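Local coordinates for protein transketolase (Campylobacter jejuni, PDB 3L84) that is a transketolase with a thiamine diphosphate binding domain, a pyrimidine binding domain and a C-terminal domain, at residues L56-G65 and L141-C150. Residues are numbered along the deposited sequence; the frame is centred on the assembly and turned at random.
Sequences LNRDRLVFSG and LIDHKIYCLC
Leu149 lies beside Phe63, both side chains heading the same way, and in the conformer modelled here sets its CD2 over one face of the ring, a CH-pi contact 4.2 Å from the centroid. On the same face of the sheet, Leu61 CD1 touches both Tyr147 CB and, in that conformer, Leu149 CD1, while Val62 and Cys148 line the reverse face, under helix 118-137. Strands 60-63 and 146-150 run nearly parallel. Their ladder begins with Arg60 N to Lys145 O and finishes with Ser64 N to Leu149 O, where a water also links Gly65 N to that carbonyl.

Beyond the ladder, side chains replace backbone. Asp59 OD1 takes Lys145 N from above its carboxylate plane (2.8 Å, 172°), and a water joins Asp59 OD2 to Tyr147 OH. Arg60, bent at chi2 (-61°), folds back to lay its guanidinium on the His144 ring, planes 27° apart; NH1 and NH2 share Leu56 O, and NH1 also reaches Arg58 O at 2.8 Å. His144 ND1 donates straight to Lys145 O, and NE2 pairs with Tyr404 OH. Outermost, the Asn57 amide accepts from Asp143 N at OD1 (2.9 Å) and gives ND2 to Asp143 OD1 (2.8 Å).

The edge strand of this chain's parallel sheet in the thiamine diphosphate binding domain is thus pinned beyond its regular pairing, and the ND1 donation leaves NE2 as the likely acceptor if His144 is neutral.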
ATOM      1  N   LEU A  56     -12.220  -2.510  30.320  1.00  6.98           N
ATOM      2  CA  LEU A  56     -12.584  -1.631  29.198  1.00  6.90           C
ATOM      3  C   LEU A  56     -12.032  -0.217  29.320  1.00  6.68           C
ATOM      4  O   LEU A  56     -11.779   0.418  28.303  1.00  7.44           O
ATOM      5  CB  LEU A  56     -14.106  -1.566  29.077  1.00  7.65           C
ATOM      6  CG  LEU A  56     -14.651  -0.912  27.828  1.00  7.57           C
ATOM      7  CD1 LEU A  56     -14.304  -1.699  26.563  1.00 10.41           C
ATOM      8  CD2 LEU A  56     -16.171  -0.820  27.957  1.00 11.47           C
ATOM      9  N   ASN A  57     -11.892   0.292  30.541  1.00  6.13           N
ATOM     10  CA  ASN A  57     -11.466   1.668  30.762  1.00  5.75           C
ATOM     11  C   ASN A  57      -9.986   1.786  31.128  1.00  6.24           C
ATOM     12  O   ASN A  57      -9.579   2.810  31.654  1.00  6.70           O
ATOM     13  CB  ASN A  57     -12.362   2.397  31.781  1.00  6.58           C
ATOM     14  CG  ASN A  57     -12.194   3.916  31.732  1.00  6.12           C
ATOM     15  OD1 ASN A  57     -12.120   4.503  30.675  1.00  6.84           O
ATOM     16  ND2 ASN A  57     -12.121   4.559  32.906  1.00  6.79           N
ATOM     17  N   ARG A  58      -9.213   0.757  30.859  1.00  6.21           N
ATOM     18  CA  ARG A  58      -7.764   0.842  31.007  1.00  5.97           C
ATOM     19  C   ARG A  58      -7.157   1.869  30.051  1.00  6.71           C
ATOM     20  O   ARG A  58      -7.656   2.082  28.945  1.00  7.06           O
ATOM     21  CB  ARG A  58      -7.113  -0.509  30.740  1.00  7.15           C
ATOM     22  CG  ARG A  58      -7.167  -0.953  29.307  1.00  6.46           C
ATOM     23  CD  ARG A  58      -6.793  -2.400  29.153  1.00  6.36           C
ATOM     24  NE  ARG A  58      -6.718  -2.817  27.750  1.00  7.51           N
ATOM     25  CZ  ARG A  58      -7.764  -3.286  27.098  1.00  7.93           C
ATOM     26  NH1 ARG A  58      -8.964  -3.334  27.639  1.00  7.57           N
ATOM     27  NH2 ARG A  58      -7.647  -3.716  25.857  1.00  8.98           N
ATOM     28  N   ASP A  59      -6.055   2.492  30.443  1.00  5.76           N
ATOM     29  CA  ASP A  59      -5.243   3.187  29.457  1.00  6.32           C
ATOM     30  C   ASP A  59      -4.726   2.176  28.426  1.00  6.81           C
ATOM     31  O   ASP A  59      -4.409   1.039  28.773  1.00  8.48           O
ATOM     32  CB  ASP A  59      -4.040   3.855  30.093  1.00  6.95           C
ATOM     33  CG  ASP A  59      -4.384   5.024  30.973  1.00  7.89           C
ATOM     34  OD1 ASP A  59      -5.497   5.612  30.891  1.00  7.22           O
ATOM     35  OD2 ASP A  59      -3.530   5.394  31.818  1.00  8.69           O
ATOM     36  N   ARG A  60      -4.638   2.598  27.178  1.00  7.56           N
ATOM     37  CA  ARG A  60      -4.145   1.752  26.087  1.00  8.07           C
ATOM     38  C   ARG A  60      -2.711   2.208  25.765  1.00  7.99           C
ATOM     39  O   ARG A  60      -2.502   3.349  25.378  1.00  9.28           O
ATOM     40  CB  ARG A  60      -5.023   1.827  24.818  1.00  9.27           C
ATOM     41  CG  ARG A  60      -6.556   1.625  24.956  1.00 11.98           C
ATOM     42  CD  ARG A  60      -6.858   0.281  25.489  1.00 11.65           C
ATOM     43  NE  ARG A  60      -8.235  -0.203  25.236  1.00  8.82           N
ATOM     44  CZ  ARG A  60      -9.316   0.088  25.968  1.00  7.33           C
ATOM     45  NH1 ARG A  60      -9.244   0.950  26.974  1.00  7.15           N
ATOM     46  NH2 ARG A  60     -10.489  -0.510  25.736  1.00  7.41           N
ATOM     47  N   LEU A  61      -1.736   1.310  25.869  1.00  7.54           N
ATOM     48  CA  LEU A  61      -0.349   1.553  25.568  1.00  8.35           C
ATOM     49  C   LEU A  61      -0.023   0.874  24.254  1.00  7.27           C
ATOM     50  O   LEU A  61      -0.298  -0.310  24.098  1.00  9.05           O
ATOM     51  CB  LEU A  61       0.526   0.987  26.669  1.00  9.97           C
ATOM     52  CG  LEU A  61       2.039   1.040  26.510  1.00 10.44           C
ATOM     53  CD1 LEU A  61       2.483   2.468  26.398  1.00 11.03           C
ATOM     54  CD2 LEU A  61       2.714   0.279  27.683  1.00 13.49           C
ATOM     55  N   VAL A  62       0.532   1.613  23.307  1.00  7.08           N
ATOM     56  CA  VAL A  62       0.937   1.087  21.998  1.00  7.11           C
ATOM     57  C   VAL A  62       2.416   1.386  21.719  1.00  7.52           C
ATOM     58  O   VAL A  62       2.818   2.556  21.677  1.00  8.20           O
ATOM     59  CB  VAL A  62       0.126   1.694  20.862  1.00  7.38           C
ATOM     60  CG1 VAL A  62       0.582   1.145  19.475  1.00  8.83           C
ATOM     61  CG2 VAL A  62      -1.395   1.457  21.053  1.00  9.29           C
ATOM     62  N   PHE A  63       3.209   0.356  21.486  1.00  7.86           N
ATOM     63  CA  PHE A  63       4.592   0.494  20.984  1.00  8.47           C
ATOM     64  C   PHE A  63       4.529   0.472  19.465  1.00  7.51           C
ATOM     65  O   PHE A  63       4.477  -0.602  18.890  1.00  8.83           O
ATOM     66  CB  PHE A  63       5.474  -0.666  21.457  1.00  9.99           C
ATOM     67  CG  PHE A  63       6.033  -0.536  22.839  1.00 12.10           C
ATOM     68  CD1 PHE A  63       5.235  -0.284  23.929  1.00 12.71           C
ATOM     69  CD2 PHE A  63       7.393  -0.795  23.072  1.00 13.92           C
ATOM     70  CE1 PHE A  63       5.800  -0.179  25.240  1.00 15.31           C
ATOM     71  CE2 PHE A  63       7.929  -0.718  24.345  1.00 14.65           C
ATOM     72  CZ  PHE A  63       7.124  -0.407  25.419  1.00 14.85           C
ATOM     73  N   SER A  64       4.551   1.607  18.781  1.00  6.89           N
ATOM     74  CA  SER A  64       4.492   1.588  17.335  1.00  7.56           C
ATOM     75  C   SER A  64       5.736   0.964  16.718  1.00  9.04           C
ATOM     76  O   SER A  64       5.651   0.267  15.715  1.00  9.75           O
ATOM     77  CB  SER A  64       4.240   2.995  16.796  1.00  7.99           C
ATOM     78  OG  SER A  64       3.986   2.929  15.391  1.00  8.18           O
ATOM     79  N   GLY A  65       6.874   1.192  17.354  1.00  9.33           N
ATOM     80  CA  GLY A  65       8.105   0.543  16.964  1.00  9.30           C
ATOM     81  C   GLY A  65       8.110  -0.823  17.621  1.00  9.57           C
ATOM     82  O   GLY A  65       8.666  -0.994  18.714  1.00 11.13           O
ATOM     83  N   LEU A 141     -17.912   6.605  32.623  1.00  9.73           N
ATOM     84  CA  LEU A 141     -17.430   5.247  32.392  1.00  8.89           C
ATOM     85  C   LEU A 141     -16.210   5.168  31.464  1.00  8.70           C
ATOM     86  O   LEU A 141     -15.454   4.192  31.494  1.00  9.35           O
ATOM     87  CB  LEU A 141     -18.539   4.376  31.812  1.00  9.35           C
ATOM     88  CG  LEU A 141     -19.709   4.085  32.744  1.00  8.76           C
ATOM     89  CD1 LEU A 141     -20.710   3.121  32.086  1.00  9.79           C
ATOM     90  CD2 LEU A 141     -19.224   3.570  34.111  1.00 12.05           C
ATOM     91  N   ILE A 142     -16.030   6.140  30.571  1.00  8.74           N
ATOM     92  CA  ILE A 142     -14.904   6.113  29.641  1.00  8.54           C
ATOM     93  C   ILE A 142     -14.127   7.401  29.755  1.00  9.07           C
ATOM     94  O   ILE A 142     -14.640   8.477  29.447  1.00  9.87           O
ATOM     95  CB  ILE A 142     -15.337   5.888  28.191  1.00  8.54           C
ATOM     96  CG1 ILE A 142     -16.078   4.551  28.056  1.00  8.89           C
ATOM     97  CG2 ILE A 142     -14.116   5.936  27.249  1.00  9.68           C
ATOM     98  CD1 ILE A 142     -15.226   3.282  28.183  1.00  9.71           C
ATOM     99  N   ASP A 143     -12.911   7.300  30.269  1.00  8.10           N
ATOM    100  CA  ASP A 143     -12.091   8.503  30.551  1.00  9.84           C
ATOM    101  C   ASP A 143     -10.571   8.293  30.456  1.00 10.29           C
ATOM    102  O   ASP A 143      -9.793   9.129  30.890  1.00 12.71           O
ATOM    103  CB  ASP A 143     -12.486   9.144  31.861  1.00 10.85           C
ATOM    104  CG  ASP A 143     -12.106   8.318  33.040  1.00 13.27           C
ATOM    105  OD1 ASP A 143     -11.436   7.269  32.863  1.00 15.66           O
ATOM    106  OD2 ASP A 143     -12.475   8.711  34.184  1.00 17.35           O
ATOM    107  N   HIS A 144     -10.153   7.240  29.812  1.00  9.11           N
ATOM    108  CA  HIS A 144      -8.767   6.787  29.883  1.00  7.72           C
ATOM    109  C   HIS A 144      -7.930   7.490  28.797  1.00  7.87           C
ATOM    110  O   HIS A 144      -8.437   8.227  27.938  1.00  9.79           O
ATOM    111  CB  HIS A 144      -8.745   5.270  29.691  1.00  8.17           C
ATOM    112  CG  HIS A 144      -9.199   4.835  28.344  1.00  7.00           C
ATOM    113  ND1 HIS A 144      -8.372   4.820  27.236  1.00  7.57           N
ATOM    114  CD2 HIS A 144     -10.422   4.457  27.897  1.00  8.15           C
ATOM    115  CE1 HIS A 144      -9.056   4.386  26.192  1.00  7.39           C
ATOM    116  NE2 HIS A 144     -10.310   4.167  26.559  1.00  8.22           N
ATOM    117  N   LYS A 145      -6.628   7.275  28.879  1.00  6.54           N
ATOM    118  CA  LYS A 145      -5.673   7.790  27.893  1.00  7.59           C
ATOM    119  C   LYS A 145      -5.251   6.716  26.916  1.00  7.07           C
ATOM    120  O   LYS A 145      -5.470   5.515  27.137  1.00  7.74           O
ATOM    121  CB  LYS A 145      -4.452   8.352  28.616  1.00  8.15           C
ATOM    122  CG  LYS A 145      -4.762   9.512  29.541  1.00  9.22           C
ATOM    123  CD  LYS A 145      -5.220  10.773  28.819  1.00 10.17           C
ATOM    124  CE  LYS A 145      -5.530  11.926  29.789  1.00 10.59           C
ATOM    125  NZ  LYS A 145      -6.056  13.081  29.035  1.00 12.84           N
ATOM    126  N   ILE A 146      -4.610   7.170  25.840  1.00  7.10           N
ATOM    127  CA  ILE A 146      -3.953   6.328  24.841  1.00  7.70           C
ATOM    128  C   ILE A 146      -2.549   6.856  24.700  1.00  7.75           C
ATOM    129  O   ILE A 146      -2.360   8.040  24.353  1.00  8.73           O
ATOM    130  CB  ILE A 146      -4.654   6.353  23.486  1.00  7.86           C
ATOM    131  CG1 ILE A 146      -6.117   5.852  23.589  1.00  8.66           C
ATOM    132  CG2 ILE A 146      -3.855   5.502  22.488  1.00  8.46           C
ATOM    133  CD1 ILE A 146      -7.166   6.775  24.154  1.00  9.75           C
ATOM    134  N   TYR A 147      -1.569   6.057  25.096  1.00  7.65           N
ATOM    135  CA  TYR A 147      -0.143   6.392  25.024  1.00  8.25           C
ATOM    136  C   TYR A 147       0.489   5.609  23.901  1.00  8.90           C
ATOM    137  O   TYR A 147       0.349   4.389  23.815  1.00 10.18           O
ATOM    138  CB  TYR A 147       0.574   6.024  26.330  1.00  8.66           C
ATOM    139  CG  TYR A 147       0.137   6.802  27.537  1.00  8.14           C
ATOM    140  CD1 TYR A 147       0.608   8.088  27.776  1.00  8.77           C
ATOM    141  CD2 TYR A 147      -0.740   6.251  28.471  1.00  8.89           C
ATOM    142  CE1 TYR A 147       0.237   8.781  28.919  1.00  8.38           C
ATOM    143  CE2 TYR A 147      -1.145   6.951  29.593  1.00  8.32           C
ATOM    144  CZ  TYR A 147      -0.667   8.234  29.812  1.00  7.30           C
ATOM    145  OH  TYR A 147      -1.020   8.997  30.930  1.00  9.14           O
ATOM    146  N   CYS A 148       1.199   6.293  23.014  1.00  8.67           N
ATOM    147  CA  CYS A 148       1.897   5.615  21.944  1.00  8.96           C
ATOM    148  C   CYS A 148       3.347   6.009  21.946  1.00  8.49           C
ATOM    149  O   CYS A 148       3.639   7.219  21.969  1.00  9.37           O
ATOM    150  CB  CYS A 148       1.289   6.023  20.608  1.00  8.27           C
ATOM    151  SG  CYS A 148       2.031   5.297  19.157  1.00 10.96           S
ATOM    152  N   LEU A 149       4.247   5.033  21.933  1.00  8.88           N
ATOM    153  CA  LEU A 149       5.678   5.316  21.758  0.50  9.79           C
ATOM    154  C   LEU A 149       6.039   5.083  20.317  1.00  9.51           C
ATOM    155  O   LEU A 149       5.718   4.048  19.758  1.00 10.37           O
ATOM    156  CB  LEU A 149       6.545   4.413  22.636  0.50 10.32           C
ATOM    157  CG  LEU A 149       6.689   4.727  24.120  0.50 11.82           C
ATOM    158  CD1 LEU A 149       5.328   4.900  24.818  0.50 14.70           C
ATOM    159  CD2 LEU A 149       7.529   3.607  24.773  0.50 14.26           C
ATOM    160  N   CYS A 150       6.686   6.057  19.700  1.00  8.44           N
ATOM    161  CA  CYS A 150       7.068   5.955  18.285  1.00  8.96           C
ATOM    162  C   CYS A 150       8.473   6.475  18.066  1.00  9.35           C
ATOM    163  O   CYS A 150       9.056   7.070  18.956  1.00 10.17           O
ATOM    164  CB  CYS A 150       6.034   6.681  17.400  1.00  8.67           C
ATOM    165  SG  CYS A 150       6.183   8.480  17.444  1.00 11.35           S
TER
HETATM  166  O   HOH W   1      -2.813   7.875  32.567  1.00 13.48           O
HETATM  167  O   HOH W   2       7.649   1.734  20.127  1.00 17.57           O